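Local coordinates for protein dihydroorotase (Campylobacter jejuni subsp. jejuni, PDB 3PNU) that probably catalyses the reversible cyclisation of carbamoyl aspartate to dihydroorotate in pyrimidine biosynthesis, with two zinc ions per subunit, at residues L35-N40 against A57-N62; L248-Y253 against E291-N296; F97-E102 against E136-T141. One frame throughout, in Å; residues are numbered along the deposited sequence.

Contact 1: residues L35-N40 against A57-N62. With ZN (zinc ion), chain D.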
loop_
_atom_site.group_PDB
_atom_site.type_symbol
_atom_site.label_atom_id
_atom_site.label_comp_id
_atom_site.label_asym_id
_atom_site.label_seq_id
_atom_site.Cartn_x
_atom_site.Cartn_y
_atom_site.Cartn_z
ATOM N N LEU A 35 -18.811 14.511 -0.887
ATOM C CA LEU A 35 -19.223 13.621 -1.966
ATOM C C LEU A 35 -18.735 14.029 -3.339
ATOM O O LEU A 35 -18.740 15.198 -3.677
ATOM C CB LEU A 35 -20.767 13.583 -2.006
ATOM C CG LEU A 35 -21.510 12.637 -2.977
ATOM C CD1 LEU A 35 -21.074 11.184 -2.779
ATOM C CD2 LEU A 35 -23.048 12.756 -2.797
ATOM N N HIS A 36 -18.330 13.036 -4.132
ATOM C CA HIS A 36 -17.906 13.253 -5.534
ATOM C C HIS A 36 -18.955 12.668 -6.474
ATOM O O HIS A 36 -19.236 11.472 -6.421
ATOM C CB HIS A 36 -16.552 12.596 -5.802
ATOM C CG HIS A 36 -15.432 13.228 -5.056
ATOM N ND1 HIS A 36 -14.779 14.358 -5.509
ATOM C CD2 HIS A 36 -14.859 12.905 -3.879
ATOM C CE1 HIS A 36 -13.851 14.699 -4.634
ATOM N NE2 HIS A 36 -13.880 13.833 -3.638
ATOM N N LEU A 37 -19.539 13.515 -7.317
ATOM C CA LEU A 37 -20.582 13.095 -8.271
ATOM C C LEU A 37 -20.109 13.128 -9.728
ATOM O O LEU A 37 -20.872 12.816 -10.650
ATOM C CB LEU A 37 -21.806 14.012 -8.151
ATOM C CG LEU A 37 -22.664 13.926 -6.897
ATOM C CD1 LEU A 37 -23.799 14.971 -6.966
ATOM C CD2 LEU A 37 -23.209 12.523 -6.734
ATOM N N ARG A 38 -18.862 13.530 -9.937
ATOM C CA ARG A 38 -18.285 13.583 -11.278
ATOM C C ARG A 38 -19.116 14.478 -12.211
ATOM O O ARG A 38 -19.519 15.578 -11.815
ATOM C CB ARG A 38 -18.136 12.169 -11.846
ATOM C CG ARG A 38 -17.340 11.220 -10.965
ATOM C CD ARG A 38 -15.958 11.792 -10.584
ATOM N NE ARG A 38 -15.208 10.817 -9.801
ATOM C CZ ARG A 38 -14.102 11.086 -9.116
ATOM N NH1 ARG A 38 -13.610 12.317 -9.086
ATOM N NH2 ARG A 38 -13.498 10.114 -8.440
ATOM N N ASP A 39 -19.376 14.031 -13.443
ATOM C CA ASP A 39 -20.139 14.866 -14.362
ATOM C C ASP A 39 -20.655 14.086 -15.558
ATOM O O ASP A 39 -20.436 12.884 -15.676
ATOM C CB ASP A 39 -19.247 16.007 -14.862
ATOM C CG ASP A 39 -20.040 17.225 -15.266
ATOM O OD1 ASP A 39 -21.282 17.142 -15.219
ATOM O OD2 ASP A 39 -19.429 18.271 -15.596
ATOM N N ASN A 40 -21.368 14.794 -16.430
ATOM C CA ASN A 40 -21.859 14.242 -17.673
ATOM C C ASN A 40 -22.562 12.922 -17.421
ATOM O O ASN A 40 -23.410 12.843 -16.536
ATOM C CB ASN A 40 -20.691 14.087 -18.647
ATOM C CG ASN A 40 -19.876 15.358 -18.782
ATOM O OD1 ASN A 40 -20.397 16.473 -18.668
ATOM N ND2 ASN A 40 -18.582 15.198 -19.029
ATOM N N ALA A 57 -25.959 16.957 0.262
ATOM C CA ALA A 57 -24.564 16.516 0.258
ATOM C C ALA A 57 -23.646 17.617 -0.209
ATOM O O ALA A 57 -24.005 18.378 -1.105
ATOM C CB ALA A 57 -24.408 15.303 -0.625
ATOM N N VAL A 58 -22.475 17.739 0.424
ATOM C CA VAL A 58 -21.491 18.707 -0.031
ATOM C C VAL A 58 -20.901 18.080 -1.294
ATOM O O VAL A 58 -20.423 16.942 -1.252
ATOM C CB VAL A 58 -20.378 18.985 0.994
ATOM C CG1 VAL A 58 -19.383 19.960 0.404
ATOM C CG2 VAL A 58 -20.949 19.534 2.296
ATOM N N ILE A 59 -20.963 18.815 -2.408
ATOM C CA ILE A 59 -20.496 18.343 -3.716
ATOM C C ILE A 59 -19.118 18.920 -3.978
ATOM O O ILE A 59 -18.958 20.153 -4.094
ATOM C CB ILE A 59 -21.456 18.799 -4.843
ATOM C CG1 ILE A 59 -22.918 18.514 -4.451
ATOM C CG2 ILE A 59 -21.079 18.151 -6.210
ATOM C CD1 ILE A 59 -23.190 17.087 -4.074
ATOM N N MET A 60 -18.109 18.053 -4.052
ATOM C CA MET A 60 -16.741 18.545 -4.259
ATOM C C MET A 60 -16.555 19.014 -5.697
ATOM O O MET A 60 -17.174 18.461 -6.612
ATOM C CB MET A 60 -15.707 17.521 -3.815
ATOM C CG MET A 60 -15.805 17.197 -2.308
ATOM S SD MET A 60 -15.620 18.698 -1.310
ATOM C CE MET A 60 -15.806 18.048 0.349
ATOM N N PRO A 61 -15.712 20.038 -5.900
ATOM C CA PRO A 61 -15.559 20.657 -7.186
ATOM C C PRO A 61 -14.374 20.185 -8.017
ATOM O O PRO A 61 -13.979 20.897 -8.954
ATOM C CB PRO A 61 -15.298 22.111 -6.789
ATOM C CG PRO A 61 -14.446 21.987 -5.539
ATOM C CD PRO A 61 -14.768 20.632 -4.935
ATOM N N ASN A 62 -13.801 19.026 -7.695
ATOM C CA ASN A 62 -12.616 18.553 -8.428
ATOM C C ASN A 62 -12.968 17.984 -9.802
ATOM O O ASN A 62 -12.788 16.796 -10.072
ATOM C CB ASN A 62 -11.797 17.551 -7.585
ATOM C CG ASN A 62 -12.559 16.296 -7.271
ATOM O OD1 ASN A 62 -13.773 16.322 -7.136
ATOM N ND2 ASN A 62 -11.847 15.175 -7.147
HETATM ZN ZN ZN D . -12.781 13.921 -1.711
HETATM O O HOH W 1 -18.361 16.472 -7.411
HETATM O O HOH W 2 -11.885 12.382 -6.205
HETATM O O HOH W 3 -16.390 14.858 -8.332
HETATM O O HOH W 4 -14.302 14.928 -10.015
HETATM O O HOH W 5 -10.784 12.791 -0.976
#

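Contact 2: residues L248-Y253 against E291-N296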
loop_
_atom_site.group_PDB
_atom_site.type_symbol
_atom_site.label_atom_id
_atom_site.label_comp_id
_atom_site.label_asym_id
_atom_site.label_seq_id
_atom_site.Cartn_x
_atom_site.Cartn_y
_atom_site.Cartn_z
ATOM N N LEU A 248 -14.497 8.939 18.075
ATOM C CA LEU A 248 -15.115 10.240 17.819
ATOM C C LEU A 248 -16.483 10.072 17.189
ATOM O O LEU A 248 -17.436 10.738 17.568
ATOM C CB LEU A 248 -14.243 11.129 16.924
ATOM C CG LEU A 248 -12.932 11.701 17.481
ATOM C CD1 LEU A 248 -12.249 12.538 16.405
ATOM C CD2 LEU A 248 -13.153 12.553 18.735
ATOM N N ALA A 249 -16.575 9.192 16.208
ATOM C CA ALA A 249 -17.837 8.955 15.529
ATOM C C ALA A 249 -18.852 8.319 16.478
ATOM O O ALA A 249 -19.969 8.814 16.628
ATOM C CB ALA A 249 -17.625 8.072 14.298
ATOM N N PHE A 250 -18.454 7.242 17.142
ATOM C CA PHE A 250 -19.376 6.520 18.034
ATOM C C PHE A 250 -19.874 7.350 19.194
ATOM O O PHE A 250 -20.996 7.149 19.637
ATOM C CB PHE A 250 -18.781 5.209 18.563
ATOM C CG PHE A 250 -18.422 4.218 17.491
ATOM C CD1 PHE A 250 -19.155 4.138 16.324
ATOM C CD2 PHE A 250 -17.402 3.307 17.694
ATOM C CE1 PHE A 250 -18.833 3.199 15.341
ATOM C CE2 PHE A 250 -17.087 2.369 16.722
ATOM C CZ PHE A 250 -17.807 2.320 15.545
ATOM N N SER A 251 -19.051 8.272 19.687
ATOM C CA SER A 251 -19.450 9.130 20.796
ATOM C C SER A 251 -20.284 10.319 20.302
ATOM O O SER A 251 -20.790 11.086 21.101
ATOM C CB SER A 251 -18.227 9.675 21.508
ATOM O OG SER A 251 -17.526 10.592 20.664
ATOM N N GLY A 252 -20.410 10.474 18.990
ATOM C CA GLY A 252 -21.147 11.589 18.415
ATOM C C GLY A 252 -20.495 12.943 18.634
ATOM O O GLY A 252 -21.165 13.962 18.530
ATOM N N TYR A 253 -19.192 12.966 18.921
ATOM C CA TYR A 253 -18.470 14.228 19.152
ATOM C C TYR A 253 -18.964 15.322 18.195
ATOM O O TYR A 253 -18.956 15.158 16.978
ATOM C CB TYR A 253 -16.962 14.038 19.056
ATOM C CG TYR A 253 -16.209 15.280 19.412
ATOM C CD1 TYR A 253 -16.168 15.720 20.722
ATOM C CD2 TYR A 253 -15.530 16.019 18.444
ATOM C CE1 TYR A 253 -15.485 16.868 21.069
ATOM C CE2 TYR A 253 -14.835 17.172 18.786
ATOM C CZ TYR A 253 -14.821 17.585 20.102
ATOM O OH TYR A 253 -14.135 18.716 20.470
ATOM N N GLU A 291 -25.495 -0.881 10.944
ATOM C CA GLU A 291 -24.925 -2.062 11.628
ATOM C C GLU A 291 -23.814 -1.656 12.622
ATOM O O GLU A 291 -23.827 -2.077 13.795
ATOM C CB GLU A 291 -24.455 -3.113 10.592
ATOM C CG GLU A 291 -23.699 -4.373 11.129
ATOM C CD GLU A 291 -24.445 -5.190 12.208
ATOM O OE1 GLU A 291 -23.843 -6.145 12.759
ATOM O OE2 GLU A 291 -25.612 -4.889 12.523
ATOM N N LEU A 292 -22.880 -0.821 12.152
ATOM C CA LEU A 292 -21.767 -0.337 12.976
ATOM C C LEU A 292 -22.202 0.321 14.260
ATOM O O LEU A 292 -21.692 -0.006 15.338
ATOM C CB LEU A 292 -20.922 0.665 12.181
ATOM C CG LEU A 292 -19.835 0.071 11.298
ATOM C CD1 LEU A 292 -19.356 1.088 10.270
ATOM C CD2 LEU A 292 -18.706 -0.421 12.212
ATOM N N PHE A 293 -23.131 1.268 14.150
ATOM C CA PHE A 293 -23.604 1.972 15.346
ATOM C C PHE A 293 -24.378 1.078 16.329
ATOM O O PHE A 293 -24.295 1.310 17.531
ATOM C CB PHE A 293 -24.331 3.279 14.994
ATOM C CG PHE A 293 -23.385 4.416 14.697
ATOM C CD1 PHE A 293 -22.659 4.438 13.513
ATOM C CD2 PHE A 293 -23.204 5.453 15.621
ATOM C CE1 PHE A 293 -21.770 5.471 13.246
ATOM C CE2 PHE A 293 -22.325 6.482 15.364
ATOM C CZ PHE A 293 -21.607 6.497 14.166
ATOM N N LYS A 294 -25.110 0.062 15.854
ATOM C CA LYS A 294 -25.761 -0.865 16.812
ATOM C C LYS A 294 -24.717 -1.610 17.648
ATOM O O LYS A 294 -24.807 -1.663 18.877
ATOM C CB LYS A 294 -26.631 -1.914 16.139
ATOM C CG LYS A 294 -28.001 -1.452 15.730
ATOM C CD LYS A 294 -28.871 -2.655 15.318
ATOM C CE LYS A 294 -29.163 -3.628 16.482
ATOM N NZ LYS A 294 -30.017 -4.784 16.042
ATOM N N GLN A 295 -23.719 -2.174 16.968
ATOM C CA GLN A 295 -22.681 -2.945 17.655
ATOM C C GLN A 295 -21.827 -2.110 18.600
ATOM O O GLN A 295 -21.407 -2.599 19.649
ATOM C CB GLN A 295 -21.748 -3.626 16.640
ATOM C CG GLN A 295 -22.410 -4.626 15.666
ATOM C CD GLN A 295 -22.957 -5.879 16.349
ATOM O OE1 GLN A 295 -22.754 -6.093 17.552
ATOM N NE2 GLN A 295 -23.655 -6.719 15.571
ATOM N N ASN A 296 -21.582 -0.848 18.240
ATOM C CA ASN A 296 -20.664 -0.006 19.013
ATOM C C ASN A 296 -21.200 1.299 19.579
ATOM O O ASN A 296 -20.508 1.949 20.371
ATOM C CB ASN A 296 -19.469 0.338 18.109
ATOM C CG ASN A 296 -18.780 -0.903 17.549
ATOM O OD1 ASN A 296 -18.896 -1.203 16.362
ATOM N ND2 ASN A 296 -18.102 -1.649 18.410
#

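Contact 3: residues F97-E102 against E136-T141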
loop_
_atom_site.group_PDB
_atom_site.type_symbol
_atom_site.label_atom_id
_atom_site.label_comp_id
_atom_site.label_asym_id
_atom_site.label_seq_id
_atom_site.Cartn_x
_atom_site.Cartn_y
_atom_site.Cartn_z
ATOM N N PHE A 97 -10.565 25.827 -4.461
ATOM C CA PHE A 97 -9.838 26.952 -3.907
ATOM C C PHE A 97 -8.766 27.562 -4.795
ATOM O O PHE A 97 -8.030 26.867 -5.480
ATOM C CB PHE A 97 -9.165 26.578 -2.587
ATOM C CG PHE A 97 -8.498 27.733 -1.925
ATOM C CD1 PHE A 97 -9.147 28.456 -0.959
ATOM C CD2 PHE A 97 -7.236 28.134 -2.309
ATOM C CE1 PHE A 97 -8.537 29.530 -0.355
ATOM C CE2 PHE A 97 -6.619 29.221 -1.712
ATOM C CZ PHE A 97 -7.262 29.912 -0.741
ATOM N N LYS A 98 -8.702 28.887 -4.735
ATOM C CA LYS A 98 -7.683 29.697 -5.391
ATOM C C LYS A 98 -7.801 31.043 -4.675
ATOM O O LYS A 98 -8.662 31.189 -3.815
ATOM C CB LYS A 98 -7.880 29.825 -6.904
ATOM C CG LYS A 98 -8.951 30.810 -7.344
ATOM C CD LYS A 98 -8.913 30.998 -8.863
ATOM C CE LYS A 98 -9.682 32.245 -9.277
ATOM N NZ LYS A 98 -9.644 32.483 -10.752
ATOM N N ASN A 99 -6.972 32.020 -5.027
ATOM C CA ASN A 99 -6.955 33.326 -4.324
ATOM C C ASN A 99 -8.084 34.300 -4.643
ATOM O O ASN A 99 -7.829 35.447 -5.013
ATOM C CB ASN A 99 -5.633 34.041 -4.605
ATOM C CG ASN A 99 -4.444 33.204 -4.249
ATOM O OD1 ASN A 99 -4.500 32.366 -3.343
ATOM N ND2 ASN A 99 -3.342 33.424 -4.960
ATOM N N TYR A 100 -9.328 33.874 -4.475
ATOM C CA TYR A 100 -10.463 34.740 -4.768
ATOM C C TYR A 100 -10.377 36.019 -3.925
ATOM O O TYR A 100 -9.824 35.995 -2.832
ATOM C CB TYR A 100 -11.767 34.022 -4.458
ATOM C CG TYR A 100 -11.998 32.726 -5.203
ATOM C CD1 TYR A 100 -11.968 31.490 -4.546
ATOM C CD2 TYR A 100 -12.251 32.729 -6.561
ATOM C CE1 TYR A 100 -12.202 30.291 -5.242
ATOM C CE2 TYR A 100 -12.489 31.546 -7.253
ATOM C CZ TYR A 100 -12.458 30.336 -6.588
ATOM O OH TYR A 100 -12.684 29.190 -7.318
ATOM N N ASP A 101 -10.914 37.130 -4.440
ATOM C CA ASP A 101 -10.930 38.407 -3.696
ATOM C C ASP A 101 -12.279 38.606 -2.985
ATOM O O ASP A 101 -13.232 37.868 -3.233
ATOM C CB ASP A 101 -10.642 39.586 -4.630
ATOM C CG ASP A 101 -11.682 39.734 -5.721
ATOM O OD1 ASP A 101 -12.894 39.611 -5.439
ATOM O OD2 ASP A 101 -11.283 39.992 -6.868
ATOM N N GLU A 102 -12.358 39.613 -2.124
ATOM C CA GLU A 102 -13.570 39.867 -1.349
ATOM C C GLU A 102 -14.773 40.082 -2.256
ATOM O O GLU A 102 -15.832 39.476 -2.049
ATOM C CB GLU A 102 -13.364 41.059 -0.412
ATOM C CG GLU A 102 -14.432 41.228 0.689
ATOM C CD GLU A 102 -15.809 41.686 0.178
ATOM O OE1 GLU A 102 -16.810 41.487 0.911
ATOM O OE2 GLU A 102 -15.897 42.241 -0.945
ATOM N N GLU A 136 0.640 35.582 3.949
ATOM C CA GLU A 136 0.197 36.778 3.220
ATOM C C GLU A 136 -0.444 36.443 1.880
ATOM O O GLU A 136 -1.413 37.066 1.470
ATOM C CB GLU A 136 1.324 37.808 3.074
ATOM C CG GLU A 136 1.703 38.423 4.434
ATOM C CD GLU A 136 0.532 39.163 5.129
ATOM O OE1 GLU A 136 -0.192 39.931 4.451
ATOM O OE2 GLU A 136 0.353 38.990 6.364
ATOM N N TYR A 137 0.100 35.450 1.208
ATOM C CA TYR A 137 -0.447 35.005 -0.058
ATOM C C TYR A 137 -1.942 34.598 0.086
ATOM O O TYR A 137 -2.766 34.921 -0.757
ATOM C CB TYR A 137 0.404 33.845 -0.538
ATOM C CG TYR A 137 -0.042 33.174 -1.796
ATOM C CD1 TYR A 137 0.207 33.754 -3.041
ATOM C CD2 TYR A 137 -0.665 31.928 -1.753
ATOM C CE1 TYR A 137 -0.186 33.124 -4.215
ATOM C CE2 TYR A 137 -1.060 31.285 -2.919
ATOM C CZ TYR A 137 -0.817 31.888 -4.147
ATOM O OH TYR A 137 -1.205 31.254 -5.309
ATOM N N LEU A 138 -2.281 33.909 1.173
ATOM C CA LEU A 138 -3.651 33.473 1.408
ATOM C C LEU A 138 -4.487 34.455 2.238
ATOM O O LEU A 138 -5.699 34.344 2.276
ATOM C CB LEU A 138 -3.639 32.130 2.150
ATOM C CG LEU A 138 -2.986 30.947 1.446
ATOM C CD1 LEU A 138 -2.784 29.802 2.427
ATOM C CD2 LEU A 138 -3.803 30.507 0.227
ATOM N N LYS A 139 -3.859 35.422 2.886
ATOM C CA LYS A 139 -4.611 36.294 3.792
ATOM C C LYS A 139 -5.874 36.989 3.267
ATOM O O LYS A 139 -6.944 36.863 3.869
ATOM C CB LYS A 139 -3.687 37.316 4.482
ATOM C CG LYS A 139 -4.431 38.256 5.435
ATOM C CD LYS A 139 -3.511 38.974 6.422
ATOM C CE LYS A 139 -3.005 38.030 7.514
ATOM N NZ LYS A 139 -2.114 38.715 8.504
ATOM N N PRO A 140 -5.774 37.716 2.151
ATOM C CA PRO A 140 -6.995 38.408 1.698
ATOM C C PRO A 140 -8.207 37.485 1.554
ATOM O O PRO A 140 -9.293 37.801 2.039
ATOM C CB PRO A 140 -6.582 38.995 0.339
ATOM C CG PRO A 140 -5.086 39.114 0.420
ATOM C CD PRO A 140 -4.647 37.924 1.229
ATOM N N THR A 141 -8.004 36.354 0.892
ATOM C CA THR A 141 -9.063 35.386 0.666
ATOM C C THR A 141 -9.617 34.765 1.948
ATOM O O THR A 141 -10.833 34.736 2.145
ATOM C CB THR A 141 -8.555 34.270 -0.200
ATOM O OG1 THR A 141 -7.953 34.834 -1.369
ATOM C CG2 THR A 141 -9.698 33.300 -0.580
#

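Contact 1: residues L35-N40 against A57-N62
His36 carries this contact, with Asn62 at the edge of its ring and Met60 over a face. Its CG is anti to the carbonyl carbon (chi1 -67°), and the ring reaches the zinc ion through NE2 at 2.2 Å. The other nitrogen, ND1, gives a weak, bent hydrogen bond to Asn62 OD1 at 2.7 Å. That oxygen lies in the ring plane, while the amide plane is turned 60° from the ring. Met60 CG makes a CH-pi contact, 4.2 Å from the ring centroid of His36. The amide of Asn62 has a second anchor, since its ND2 donates to Thr124 O. Strands 31-35 and 56-59, which lead into these groups, run parallel in the TIM barrel. Met60 N donates to Leu35 O at 2.9 Å in an almost straight bond, and Leu35 N donates to Val58 O. On the side away from the metal, Leu35 CD2 packs on Ala57 CB and Leu37 CD1 meets Ile59 CD1 at 3.6 Å. Water 3 joins Arg38 N to Asn62 OD1. His34 and Asp261 bind the same zinc ion, and His36, Leu37, Arg38 and Asn62 are predicted to bind substrate. The zinc bond of NE2 mainly sets the His36 ring. Asn62 is placed as a second-shell partner of the metal and probably helps to hold that ring through ND1.

Contact 2: residues L248-Y253 against E291-N296
Phe250 and Phe293 form the tight part of this contact as a T-shaped pair. The edge of Phe250 points at the face of Phe293, with ring planes 87° apart and centroids 5.3 Å apart. Phe250 CD1 stands over the centre of the Phe293 ring and comes within 4.0 Å of Phe293 CZ. The edge of the Phe293 ring is used too: its CE2 lies 3.5 Å from Ala249 O, near the ring plane. Phe305 and Leu302 of helix 299-314 also touch this side, on Ala249 and Phe293 respectively.

The segments hold the C-terminal ends of two helices of the TIM-barrel fold, the first with the turn that follows. The first helix closes in a Schellman motif, with Gly252 the first residue to leave helical phi/psi. Gly252 has positive phi, Tyr253 N bonds back to Leu248 O and Gly252 N to Ala249 O. Phe250 O accepts hydrogen bonds from Ser297 OG and Asn301 ND2, which tie this helix end to residues following 285-296.

The packing stays close at the exposed rim, where Asn296 covers one face of the partly exposed Phe250 ring. CB of Asn296 makes a CH-pi contact 3.6 Å from the Phe250 ring centroid, set toward the rim. The loose part is made of two wider approaches: Phe250 CZ is 4.4 Å from Leu292 CD2, and Ala249 CB is 4.3 Å from Phe293 CZ. Farther round the second helix, Gln295 NE2 donates to Glu291 OE1 at 2.9 Å in a nearly straight bond. It meets the carboxylate from above its plane.

Contact 3: residues F97-E102 against E136-T141
Segment 97-102 is an irregular loop that bends against one side of helix 135-147, where Thr141 meets Tyr100. An inverse gamma turn centred on Asn99 shapes the loop, with Tyr100 N bonded to Lys98 O at 2.8 Å. The helix is kinked at Pro140 and Thr141, whose nitrogens make no bond to the turn before. Thr141 OG1 donates to Tyr100 O at 2.6 Å. The donor is tilted 16° from the carbonyl plane. With OG1 anti to its own carbonyl carbon (chi1 -52°), the hydroxyl meets the loop backbone while CG2 turns to Phe97, 4.0 Å from CE1 of that ring. In the barrel chain this loop leads from strand 90-93 into helix 102-108. Asp101 is the N-cap of that helix, and its OD1 accepts from Phe104 N. Phe97 CZ packs on Leu138 CD2 at 3.6 Å, on the buried side of the contact. Ile115, Val130 and Leu142 also touch the Phe97 ring. Nearer solvent, the amide of Asn99 stands over one face of the exposed Tyr137 ring, nearly perpendicular to it (85°). Asn99 ND2 is 3.1 Å from Tyr137 CZ, and Asn99 OD1 is 3.6 Å from Tyr137 CE2. Tyr137 CG is anti to the backbone N, and its ring reaches the loop from the preceding helical turn.

Overall arrangement
Contact 1 is the buried one, its centre about 10 Å from the centre of the chain and at the zinc site. Contacts 2 and 3 are partly buried, lie farther out, and sit on opposite sides of the chain's centre, with their centres about 38 Å apart. Their elements differ: contact 1 joins neighbouring parallel strands and the loops after them, contact 2 two helix ends, and contact 3 a loop and a helix. The chemistry follows. Polar bonds, waters and metal dominate contact 1. Aromatic packing carries contact 2. Contact 3 combines a hydroxyl-to-carbonyl bond, a small apolar cluster and an amide set against a tyrosine ring. Contacts 1 and 3 come within about 6 Å at their nearest atoms, but do not touch.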